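Local coordinates for chitinase (Thermococcus chitonophagus, PDB 5XSW), which probably hydrolyses chitin as an endochitinase, the chain here being the C-terminal part of a longer protein, with chitin-derived sugar bound, at residues A[296-307]-A[332-343]. Residues are numbered along the deposited sequence; the frame is centred on the assembly and turned at random.
Sequences AAVSLTMERELL and IDFGYNRGVGAI. With NAG (2-acetamido-2-deoxy-beta-D-glucopyranose), chain D; PO4 (phosphate ion), chain E.
Glu303 is pushed as a knob among Ile332, Gly335, Val340 and Ile343, and this is the tight part of the contact. Its CG leaves anti to the carbonyl carbon (chi1 -57°) and the chain runs on extended, which carries the carboxylate against the backbone of helix 327-338. There OE1 stands 2.6 Å from Ile332 O, while OE2 lies at the edge of the Tyr336 ring, in its plane. Gly335 keeps this spot passable, since a CB there would run into OE1. In return, Ile332 enters between Leu300, Glu303, Arg304 and Leu307, its CG2 3.6 Å from Leu300 CD2. Leu306 CD2 packs 3.7 Å from Val340 CB, and Val340 N donates to a phosphate that Ser254 of the second subunit also binds. Replacing Glu303 by alanine is likely to open a gap beside Gly335 and remove the carboxylate from the Tyr336 ring edge.

Packing is looser at partly exposed Tyr336, where Ser299 OG is 4.2 Å from CE1 and the hydroxyl bonds Phe250 O. The axes of 296-307 and 332-338 cross at 114°; the latter also carries Asn337 of the glycan pocket, pointing away from 296-307. Helix 203-214 lies against Leu300 and Tyr336, helix 475-482 against Leu306 and Val340.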
loop_
_atom_site.group_PDB
_atom_site.type_symbol
_atom_site.label_atom_id
_atom_site.label_comp_id
_atom_site.label_asym_id
_atom_site.label_seq_id
_atom_site.Cartn_x
_atom_site.Cartn_y
_atom_site.Cartn_z
ATOM N N ALA A 296 0.526 12.071 -6.897
ATOM C CA ALA A 296 -0.760 12.413 -6.321
ATOM C C ALA A 296 -1.898 12.267 -7.350
ATOM O O ALA A 296 -2.952 11.702 -7.027
ATOM C CB ALA A 296 -0.750 13.856 -5.743
ATOM N N ALA A 297 -1.656 12.749 -8.572
ATOM C CA ALA A 297 -2.656 12.611 -9.674
ATOM C C ALA A 297 -2.961 11.131 -9.973
ATOM O O ALA A 297 -4.083 10.760 -10.143
ATOM C CB ALA A 297 -2.129 13.312 -10.923
ATOM N N VAL A 298 -1.943 10.271 -10.027
ATOM C CA VAL A 298 -2.183 8.857 -10.252
ATOM C C VAL A 298 -2.940 8.233 -9.089
ATOM O O VAL A 298 -3.806 7.394 -9.309
ATOM C CB VAL A 298 -0.846 8.094 -10.512
ATOM C CG1 VAL A 298 -1.036 6.548 -10.582
ATOM C CG2 VAL A 298 -0.211 8.648 -11.870
ATOM N N SER A 299 -2.629 8.648 -7.859
ATOM C CA SER A 299 -3.367 8.129 -6.711
ATOM C C SER A 299 -4.865 8.472 -6.775
ATOM O O SER A 299 -5.732 7.646 -6.460
ATOM C CB SER A 299 -2.769 8.702 -5.401
ATOM O OG SER A 299 -3.322 8.005 -4.284
ATOM N N LEU A 300 -5.160 9.714 -7.120
ATOM C CA LEU A 300 -6.529 10.168 -7.308
ATOM C C LEU A 300 -7.193 9.445 -8.472
ATOM O O LEU A 300 -8.337 9.033 -8.398
ATOM C CB LEU A 300 -6.550 11.670 -7.533
ATOM C CG LEU A 300 -6.131 12.490 -6.320
ATOM C CD1 LEU A 300 -5.640 13.862 -6.732
ATOM C CD2 LEU A 300 -7.284 12.591 -5.348
ATOM N N THR A 301 -6.428 9.263 -9.534
ATOM C CA THR A 301 -6.901 8.588 -10.721
ATOM C C THR A 301 -7.289 7.164 -10.366
ATOM O O THR A 301 -8.283 6.657 -10.841
ATOM C CB THR A 301 -5.830 8.586 -11.820
ATOM O OG1 THR A 301 -5.650 9.918 -12.297
ATOM C CG2 THR A 301 -6.230 7.683 -12.968
ATOM N N MET A 302 -6.509 6.546 -9.493
ATOM C CA MET A 302 -6.760 5.184 -9.084
ATOM C C MET A 302 -8.134 5.074 -8.434
ATOM O O MET A 302 -8.851 4.134 -8.690
ATOM C CB MET A 302 -5.687 4.712 -8.106
ATOM C CG MET A 302 -5.967 3.362 -7.470
ATOM S SD MET A 302 -7.007 3.452 -6.003
ATOM C CE MET A 302 -5.827 4.021 -4.786
ATOM N N GLU A 303 -8.502 6.042 -7.610
ATOM C CA GLU A 303 -9.800 5.985 -6.966
ATOM C C GLU A 303 -10.912 6.012 -8.010
ATOM O O GLU A 303 -11.828 5.209 -7.966
ATOM C CB GLU A 303 -9.987 7.176 -6.035
ATOM C CG GLU A 303 -8.937 7.343 -4.956
ATOM C CD GLU A 303 -9.119 8.633 -4.192
ATOM O OE1 GLU A 303 -10.273 9.009 -3.958
ATOM O OE2 GLU A 303 -8.122 9.274 -3.845
ATOM N N ARG A 304 -10.787 6.919 -8.970
ATOM C CA ARG A 304 -11.785 7.085 -10.008
ATOM C C ARG A 304 -11.892 5.848 -10.875
ATOM O O ARG A 304 -12.981 5.392 -11.160
ATOM C CB ARG A 304 -11.457 8.303 -10.866
ATOM C CG ARG A 304 -12.569 8.736 -11.802
ATOM C CD ARG A 304 -12.413 10.192 -12.187
ATOM N NE ARG A 304 -13.380 10.653 -13.173
ATOM C CZ ARG A 304 -13.185 10.623 -14.482
ATOM N NH1 ARG A 304 -12.068 10.130 -14.985
ATOM N NH2 ARG A 304 -14.118 11.080 -15.295
ATOM N N GLU A 305 -10.745 5.298 -11.252
ATOM C CA GLU A 305 -10.678 4.063 -12.029
ATOM C C GLU A 305 -11.290 2.896 -11.277
ATOM O O GLU A 305 -11.964 2.023 -11.884
ATOM C CB GLU A 305 -9.236 3.704 -12.447
ATOM C CG GLU A 305 -8.572 4.678 -13.528
ATOM C CD GLU A 305 -8.836 4.262 -15.003
ATOM O OE1 GLU A 305 -9.510 3.225 -15.205
ATOM O OE2 GLU A 305 -8.294 4.926 -15.953
ATOM N N LEU A 306 -11.063 2.839 -9.965
ATOM C CA LEU A 306 -11.603 1.730 -9.170
ATOM C C LEU A 306 -13.162 1.819 -9.134
ATOM O O LEU A 306 -13.870 0.792 -9.240
ATOM C CB LEU A 306 -11.067 1.777 -7.721
ATOM C CG LEU A 306 -11.627 0.742 -6.768
ATOM C CD1 LEU A 306 -11.242 -0.674 -7.164
ATOM C CD2 LEU A 306 -11.080 1.082 -5.347
ATOM N N LEU A 307 -13.671 3.019 -8.904
ATOM C CA LEU A 307 -15.118 3.226 -8.877
ATOM C C LEU A 307 -15.713 2.776 -10.224
ATOM O O LEU A 307 -16.668 1.990 -10.280
ATOM C CB LEU A 307 -15.443 4.671 -8.572
ATOM C CG LEU A 307 -15.277 4.998 -7.058
ATOM C CD1 LEU A 307 -15.231 6.472 -6.746
ATOM C CD2 LEU A 307 -16.323 4.301 -6.140
ATOM N N ILE A 332 -14.085 11.752 -4.424
ATOM C CA ILE A 332 -12.678 11.487 -4.709
ATOM C C ILE A 332 -11.766 12.098 -3.600
ATOM O O ILE A 332 -10.829 11.435 -3.162
ATOM C CB ILE A 332 -12.251 12.048 -6.105
ATOM C CG1 ILE A 332 -12.909 11.294 -7.275
ATOM C CG2 ILE A 332 -10.713 11.979 -6.316
ATOM C CD1 ILE A 332 -12.803 9.765 -7.222
ATOM N N ASP A 333 -12.022 13.334 -3.174
ATOM C CA ASP A 333 -11.225 13.908 -2.093
ATOM C C ASP A 333 -11.418 13.128 -0.770
ATOM O O ASP A 333 -10.480 12.902 -0.023
ATOM C CB ASP A 333 -11.594 15.349 -1.829
ATOM C CG ASP A 333 -10.703 15.963 -0.799
ATOM O OD1 ASP A 333 -9.523 16.164 -1.134
ATOM O OD2 ASP A 333 -11.112 16.168 0.379
ATOM N N PHE A 334 -12.651 12.768 -0.455
ATOM C CA PHE A 334 -12.869 11.957 0.753
ATOM C C PHE A 334 -12.064 10.639 0.724
ATOM O O PHE A 334 -11.448 10.256 1.710
ATOM C CB PHE A 334 -14.392 11.688 0.932
ATOM C CG PHE A 334 -14.723 10.801 2.119
ATOM C CD1 PHE A 334 -14.635 11.301 3.422
ATOM C CD2 PHE A 334 -15.077 9.497 1.914
ATOM C CE1 PHE A 334 -14.951 10.481 4.517
ATOM C CE2 PHE A 334 -15.428 8.673 2.974
ATOM C CZ PHE A 334 -15.355 9.157 4.288
ATOM N N GLY A 335 -12.070 9.955 -0.413
ATOM C CA GLY A 335 -11.372 8.700 -0.623
ATOM C C GLY A 335 -9.848 8.915 -0.506
ATOM O O GLY A 335 -9.071 8.006 -0.156
ATOM N N TYR A 336 -9.406 10.101 -0.872
ATOM C CA TYR A 336 -7.950 10.397 -0.820
ATOM C C TYR A 336 -7.522 10.466 0.616
ATOM O O TYR A 336 -6.478 9.900 1.003
ATOM C CB TYR A 336 -7.622 11.720 -1.494
ATOM C CG TYR A 336 -6.102 11.984 -1.512
ATOM C CD1 TYR A 336 -5.316 11.494 -2.537
ATOM C CD2 TYR A 336 -5.516 12.745 -0.517
ATOM C CE1 TYR A 336 -3.933 11.754 -2.594
ATOM C CE2 TYR A 336 -4.136 13.010 -0.527
ATOM C CZ TYR A 336 -3.361 12.498 -1.556
ATOM O OH TYR A 336 -2.011 12.766 -1.575
ATOM N N ASN A 337 -8.339 11.130 1.415
ATOM C CA ASN A 337 -8.009 11.290 2.847
ATOM C C ASN A 337 -8.376 10.047 3.711
ATOM O O ASN A 337 -7.594 9.640 4.575
ATOM C CB ASN A 337 -8.725 12.509 3.391
ATOM C CG ASN A 337 -8.481 12.734 4.899
ATOM O OD1 ASN A 337 -9.428 12.796 5.662
ATOM N ND2 ASN A 337 -7.192 12.848 5.316
ATOM N N ARG A 338 -9.516 9.416 3.452
ATOM C CA ARG A 338 -9.978 8.314 4.331
ATOM C C ARG A 338 -9.862 6.934 3.690
ATOM O O ARG A 338 -10.084 5.938 4.349
ATOM C CB ARG A 338 -11.421 8.571 4.759
ATOM C CG ARG A 338 -11.646 9.796 5.640
ATOM C CD ARG A 338 -10.875 9.880 6.970
ATOM N NE ARG A 338 -10.871 8.640 7.742
ATOM C CZ ARG A 338 -11.840 8.218 8.547
ATOM N NH1 ARG A 338 -12.945 8.936 8.709
ATOM N NH2 ARG A 338 -11.675 7.079 9.225
ATOM N N GLY A 339 -9.520 6.871 2.403
ATOM C CA GLY A 339 -9.234 5.629 1.703
ATOM C C GLY A 339 -10.443 5.124 0.882
ATOM O O GLY A 339 -11.593 5.519 1.119
ATOM N N VAL A 340 -10.213 4.230 -0.051
ATOM C CA VAL A 340 -11.334 3.727 -0.877
ATOM C C VAL A 340 -12.260 2.786 -0.106
ATOM O O VAL A 340 -13.430 2.574 -0.516
ATOM C CB VAL A 340 -10.816 3.018 -2.160
ATOM C CG1 VAL A 340 -10.031 3.988 -3.031
ATOM C CG2 VAL A 340 -9.945 1.782 -1.812
ATOM N N GLY A 341 -11.761 2.194 0.996
ATOM C CA GLY A 341 -12.629 1.391 1.885
ATOM C C GLY A 341 -13.714 2.288 2.467
ATOM O O GLY A 341 -14.909 1.938 2.533
ATOM N N ALA A 342 -13.316 3.491 2.856
ATOM C CA ALA A 342 -14.262 4.452 3.458
ATOM C C ALA A 342 -15.290 4.936 2.427
ATOM O O ALA A 342 -16.457 5.102 2.768
ATOM C CB ALA A 342 -13.539 5.656 4.046
ATOM N N ILE A 343 -14.867 5.132 1.180
ATOM C CA ILE A 343 -15.880 5.420 0.099
ATOM C C ILE A 343 -16.889 4.266 -0.011
ATOM O O ILE A 343 -18.109 4.460 -0.037
ATOM C CB ILE A 343 -15.226 5.603 -1.301
ATOM C CG1 ILE A 343 -14.412 6.917 -1.371
ATOM C CG2 ILE A 343 -16.358 5.615 -2.430
ATOM C CD1 ILE A 343 -13.611 7.001 -2.773
HETATM C C1 NAG D . -11.876 6.020 14.105
HETATM C C2 NAG D . -11.945 5.617 12.646
HETATM C C3 NAG D . -10.610 5.112 12.192
HETATM C C4 NAG D . -9.506 6.068 12.460
HETATM C C5 NAG D . -9.466 6.402 13.905
HETATM C C6 NAG D . -8.366 7.477 14.143
HETATM C C7 NAG D . -13.976 4.597 11.610
HETATM C C8 NAG D . -14.984 3.433 11.528
HETATM N N2 NAG D . -12.917 4.546 12.561
HETATM O O3 NAG D . -10.639 4.772 10.801
HETATM O O4 NAG D . -8.215 5.414 12.174
HETATM O O5 NAG D . -10.757 6.966 14.320
HETATM O O6 NAG D . -8.458 7.776 15.515
HETATM O O7 NAG D . -14.011 5.525 10.818
HETATM P P PO4 E . -6.167 3.203 -0.314
HETATM O O1 PO4 E . -4.866 3.780 0.111
HETATM O O2 PO4 E . -6.215 2.710 -1.734
HETATM O O3 PO4 E . -6.453 2.086 0.654
HETATM O O4 PO4 E . -7.295 4.145 -0.323
#